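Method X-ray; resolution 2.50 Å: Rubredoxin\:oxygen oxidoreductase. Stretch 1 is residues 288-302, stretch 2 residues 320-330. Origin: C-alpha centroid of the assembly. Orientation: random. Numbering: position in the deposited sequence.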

# COMPACT_ATOMS: atom_id res chain seq x y z
N TRP A 288 -4.32 10.52 -6.71
CA TRP A 288 -4.32 9.11 -7.04
C TRP A 288 -3.37 8.31 -6.17
O TRP A 288 -2.18 8.59 -6.12
N CYS A 289 -3.86 7.30 -5.45
CA CYS A 289 -2.99 6.51 -4.59
C CYS A 289 -1.88 5.80 -5.34
O CYS A 289 -0.86 5.42 -4.77
N LYS A 290 -2.03 5.59 -6.65
CA LYS A 290 -0.94 4.90 -7.34
C LYS A 290 0.20 5.87 -7.65
O LYS A 290 1.30 5.41 -7.94
N ALA A 291 -0.05 7.17 -7.57
CA ALA A 291 0.91 8.22 -7.85
C ALA A 291 1.34 9.01 -6.62
O ALA A 291 2.27 9.81 -6.65
N CYS A 292 0.66 8.84 -5.49
CA CYS A 292 0.97 9.68 -4.34
C CYS A 292 1.24 8.85 -3.10
O CYS A 292 0.44 8.00 -2.71
N HIS A 293 2.38 9.10 -2.47
CA HIS A 293 2.66 8.34 -1.26
C HIS A 293 1.57 8.61 -0.22
O HIS A 293 0.95 9.68 -0.26
N HIS A 294 1.35 7.66 0.68
CA HIS A 294 0.42 7.94 1.78
C HIS A 294 0.88 9.15 2.58
O HIS A 294 0.09 9.94 3.09
N SER A 295 2.20 9.34 2.71
CA SER A 295 2.64 10.46 3.53
C SER A 295 2.26 11.77 2.85
O SER A 295 1.91 12.74 3.54
N GLN A 296 2.31 11.80 1.53
CA GLN A 296 1.96 12.98 0.74
C GLN A 296 0.50 13.37 0.92
O GLN A 296 0.15 14.52 1.12
N ILE A 297 -0.35 12.34 0.82
CA ILE A 297 -1.77 12.62 0.98
C ILE A 297 -2.00 13.22 2.36
O ILE A 297 -2.76 14.16 2.55
N MET A 298 -1.29 12.66 3.34
CA MET A 298 -1.44 13.13 4.71
C MET A 298 -1.07 14.60 4.81
O MET A 298 -1.73 15.40 5.46
N SER A 299 0.03 14.96 4.15
CA SER A 299 0.49 16.35 4.28
C SER A 299 -0.58 17.29 3.75
O SER A 299 -0.80 18.36 4.31
N GLU A 300 -1.22 16.86 2.66
CA GLU A 300 -2.25 17.70 2.07
C GLU A 300 -3.45 17.74 3.00
O GLU A 300 -4.16 18.73 3.09
N ILE A 301 -3.66 16.62 3.69
CA ILE A 301 -4.86 16.51 4.51
C ILE A 301 -4.72 17.34 5.79
O ILE A 301 -5.72 17.76 6.36
N SER A 302 -3.48 17.55 6.20
CA SER A 302 -3.18 18.25 7.44
C SER A 302 -3.96 19.56 7.56
O SER A 302 -4.49 19.88 8.62
N PRO A 320 -6.36 -2.12 -2.26
CA PRO A 320 -5.31 -2.24 -1.25
C PRO A 320 -4.67 -0.91 -0.89
O PRO A 320 -4.49 -0.59 0.28
N TYR A 321 -4.31 -0.13 -1.90
CA TYR A 321 -3.62 1.13 -1.70
C TYR A 321 -4.52 2.15 -1.02
O TYR A 321 -4.06 3.03 -0.30
N VAL A 322 -5.83 2.02 -1.26
CA VAL A 322 -6.74 2.89 -0.52
C VAL A 322 -6.79 2.48 0.95
O VAL A 322 -6.74 3.30 1.86
N ALA A 323 -6.87 1.18 1.17
CA ALA A 323 -6.84 0.65 2.53
C ALA A 323 -5.56 1.04 3.26
O ALA A 323 -5.61 1.49 4.41
N GLY A 324 -4.41 0.88 2.61
CA GLY A 324 -3.15 1.21 3.26
C GLY A 324 -3.07 2.68 3.65
O GLY A 324 -2.56 3.04 4.71
N THR A 325 -3.56 3.55 2.77
CA THR A 325 -3.55 4.98 3.03
C THR A 325 -4.48 5.37 4.15
O THR A 325 -4.19 6.22 4.99
N LEU A 326 -5.66 4.74 4.17
CA LEU A 326 -6.58 5.03 5.28
C LEU A 326 -5.98 4.55 6.59
O LEU A 326 -6.07 5.24 7.60
N GLN A 327 -5.35 3.37 6.57
CA GLN A 327 -4.69 2.88 7.78
C GLN A 327 -3.69 3.92 8.28
O GLN A 327 -3.69 4.30 9.44
N TYR A 328 -2.85 4.39 7.36
CA TYR A 328 -1.84 5.38 7.71
C TYR A 328 -2.51 6.59 8.34
O TYR A 328 -2.12 7.06 9.40
N ILE A 329 -3.55 7.05 7.65
CA ILE A 329 -4.20 8.29 8.07
C ILE A 329 -4.90 8.14 9.41
O ILE A 329 -4.78 9.00 10.29
N LYS A 330 -5.61 7.03 9.58
CA LYS A 330 -6.32 6.81 10.84
C LYS A 330 -5.38 6.90 12.04
O LYS A 330 -5.74 7.46 13.08

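Helices 294-302 and 320-330 cross at -52° with axes 9.5 Å apart at closest approach, and a loop leading into the first lies over the start of the second; together the stretches bury 566 Å². At the loop end, Cys289 (m) points toward the partner helix, its CB 3.9 Å from Tyr321 CB and its SG 4.2 Å from Val322 CG2 and 3.9 Å from Thr325 OG1, so the small thiol fills the dip framed by these three residues. Tyr321 (m) meets Lys290 at its ring edge, CD2 lying 3.7 Å from Lys290 CD. Where the backbones come nearest, His294 CA to Thr325 CA at 5.1 Å, Thr325 (m) sets its CB sideways; its CG2 touches Ile297 CD1 at 3.8 Å, while its OG1 donates to Tyr321 O (2.8 Å). Water 1 bridges the stretches, donating to Thr325 OG1 (2.9 Å) and Cys289 O (3.1 Å). Tyr328 (t) is the broadest bump: one ring face receives His294 (p), CD2 to Tyr328 CD1 3.3 Å with planes at 48°, and its edge meets Met298, CE2 to Met298 CB 3.9 Å. Farther along, Ile329 (m, t) turns its CD1 toward the first helix, 4.2 Å from Ile297 CG2 and, in close apolar contact, 3.3 Å from Ile301 CD1. No direct hydrogen bond joins the stretches.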

# COMPACT_ATOMS: atom_id res chain seq x y z
CB TRP A 288 -3.93 8.97 -8.51
CG TRP A 288 -4.06 7.60 -9.09
CD1 TRP A 288 -4.91 6.63 -8.67
CD2 TRP A 288 -3.33 7.05 -10.19
NE1 TRP A 288 -4.75 5.50 -9.44
CE2 TRP A 288 -3.79 5.73 -10.38
CE3 TRP A 288 -2.33 7.52 -11.05
CZ2 TRP A 288 -3.30 4.88 -11.38
CZ3 TRP A 288 -1.85 6.68 -12.04
CH2 TRP A 288 -2.33 5.37 -12.20
CB CYS A 289 -3.79 5.44 -3.84
SG CYS A 289 -4.89 6.13 -2.59
CB LYS A 290 -1.44 4.25 -8.62
CG LYS A 290 -1.38 2.74 -8.67
CD LYS A 290 -2.71 2.10 -8.34
CE LYS A 290 -2.96 0.88 -9.22
NZ LYS A 290 -4.40 0.84 -9.62
CB ALA A 291 0.30 9.21 -8.86
CB CYS A 292 -0.17 10.65 -4.02
SG CYS A 292 -0.59 11.80 -5.35
CB HIS A 293 4.04 8.72 -0.71
CG HIS A 293 4.59 7.70 0.23
ND1 HIS A 293 4.61 7.90 1.59
CD2 HIS A 293 5.13 6.49 0.02
CE1 HIS A 293 5.14 6.85 2.18
NE2 HIS A 293 5.47 5.97 1.24
CB HIS A 294 0.24 6.74 2.69
CG HIS A 294 1.44 6.02 3.19
ND1 HIS A 294 1.88 4.85 2.61
CD2 HIS A 294 2.29 6.28 4.21
CE1 HIS A 294 2.96 4.42 3.25
NE2 HIS A 294 3.24 5.27 4.22
CB SER A 295 4.13 10.37 3.81
OG SER A 295 4.90 10.41 2.62
CB GLN A 296 2.16 12.74 -0.76
CG GLN A 296 3.31 13.49 -1.41
CD GLN A 296 4.26 12.50 -2.06
OE1 GLN A 296 4.30 12.34 -3.28
NE2 GLN A 296 5.03 11.83 -1.21
CB ILE A 297 -2.60 11.35 0.75
CG1 ILE A 297 -2.59 10.91 -0.72
CG2 ILE A 297 -4.02 11.53 1.27
CD1 ILE A 297 -2.76 9.43 -0.94
CB MET A 298 -0.60 12.30 5.67
CG MET A 298 -0.69 12.74 7.12
SD MET A 298 -2.38 12.54 7.76
CE MET A 298 -2.37 13.78 9.06
CB SER A 299 1.81 16.58 3.55
OG SER A 299 2.82 15.72 4.06
CB GLU A 300 -2.64 17.19 0.69
CG GLU A 300 -1.54 17.26 -0.35
CD GLU A 300 -0.96 18.65 -0.53
OE1 GLU A 300 -1.63 19.64 -0.16
OE2 GLU A 300 0.18 18.77 -1.04
CB ILE A 301 -5.17 15.05 4.86
CG1 ILE A 301 -5.83 14.26 3.72
CG2 ILE A 301 -6.04 14.95 6.11
CD1 ILE A 301 -5.79 12.77 3.97
CB SER A 302 -1.67 18.53 7.53
OG SER A 302 -1.30 19.50 6.57
CB PRO A 320 -4.27 -3.10 -1.97
CG PRO A 320 -5.06 -3.90 -2.96
CD PRO A 320 -6.18 -3.02 -3.42
CB TYR A 321 -3.13 1.67 -3.05
CG TYR A 321 -1.96 0.91 -3.62
CD1 TYR A 321 -1.10 0.23 -2.77
CD2 TYR A 321 -1.73 0.87 -4.98
CE1 TYR A 321 -0.02 -0.47 -3.26
CE2 TYR A 321 -0.64 0.17 -5.49
CZ TYR A 321 0.20 -0.50 -4.63
OH TYR A 321 1.28 -1.20 -5.12
CB VAL A 322 -8.15 2.88 -1.13
CG1 VAL A 322 -9.08 3.74 -0.29
CG2 VAL A 322 -8.10 3.38 -2.57
CB ALA A 323 -6.98 -0.87 2.52
CB THR A 325 -3.95 5.74 1.74
OG1 THR A 325 -2.97 5.38 0.74
CG2 THR A 325 -3.91 7.24 1.94
CB LEU A 326 -7.95 4.41 5.02
CG LEU A 326 -8.79 5.15 3.98
CD1 LEU A 326 -9.94 4.28 3.52
CD2 LEU A 326 -9.27 6.47 4.56
CB GLN A 327 -3.96 1.56 7.57
CG GLN A 327 -3.37 0.98 8.85
CD GLN A 327 -4.46 0.77 9.90
OE1 GLN A 327 -5.34 -0.08 9.69
NE2 GLN A 327 -4.42 1.54 10.98
CB TYR A 328 -1.06 5.82 6.48
CG TYR A 328 0.09 6.75 6.75
CD1 TYR A 328 1.25 6.28 7.34
CD2 TYR A 328 0.03 8.10 6.41
CE1 TYR A 328 2.32 7.11 7.59
CE2 TYR A 328 1.11 8.94 6.66
CZ TYR A 328 2.25 8.44 7.25
OH TYR A 328 3.32 9.26 7.51
CB ILE A 329 -5.20 8.77 7.01
CG1 ILE A 329 -4.54 9.11 5.67
CG2 ILE A 329 -6.00 9.94 7.54
CD1 ILE A 329 -5.57 9.55 4.65
CB LYS A 330 -7.03 5.46 10.80
CG LYS A 330 -7.59 5.01 12.14
CD LYS A 330 -8.37 3.72 11.94
CE LYS A 330 -8.90 3.17 13.27
NZ LYS A 330 -10.32 3.58 13.47
O HOH W 1 -1.39 5.66 -1.73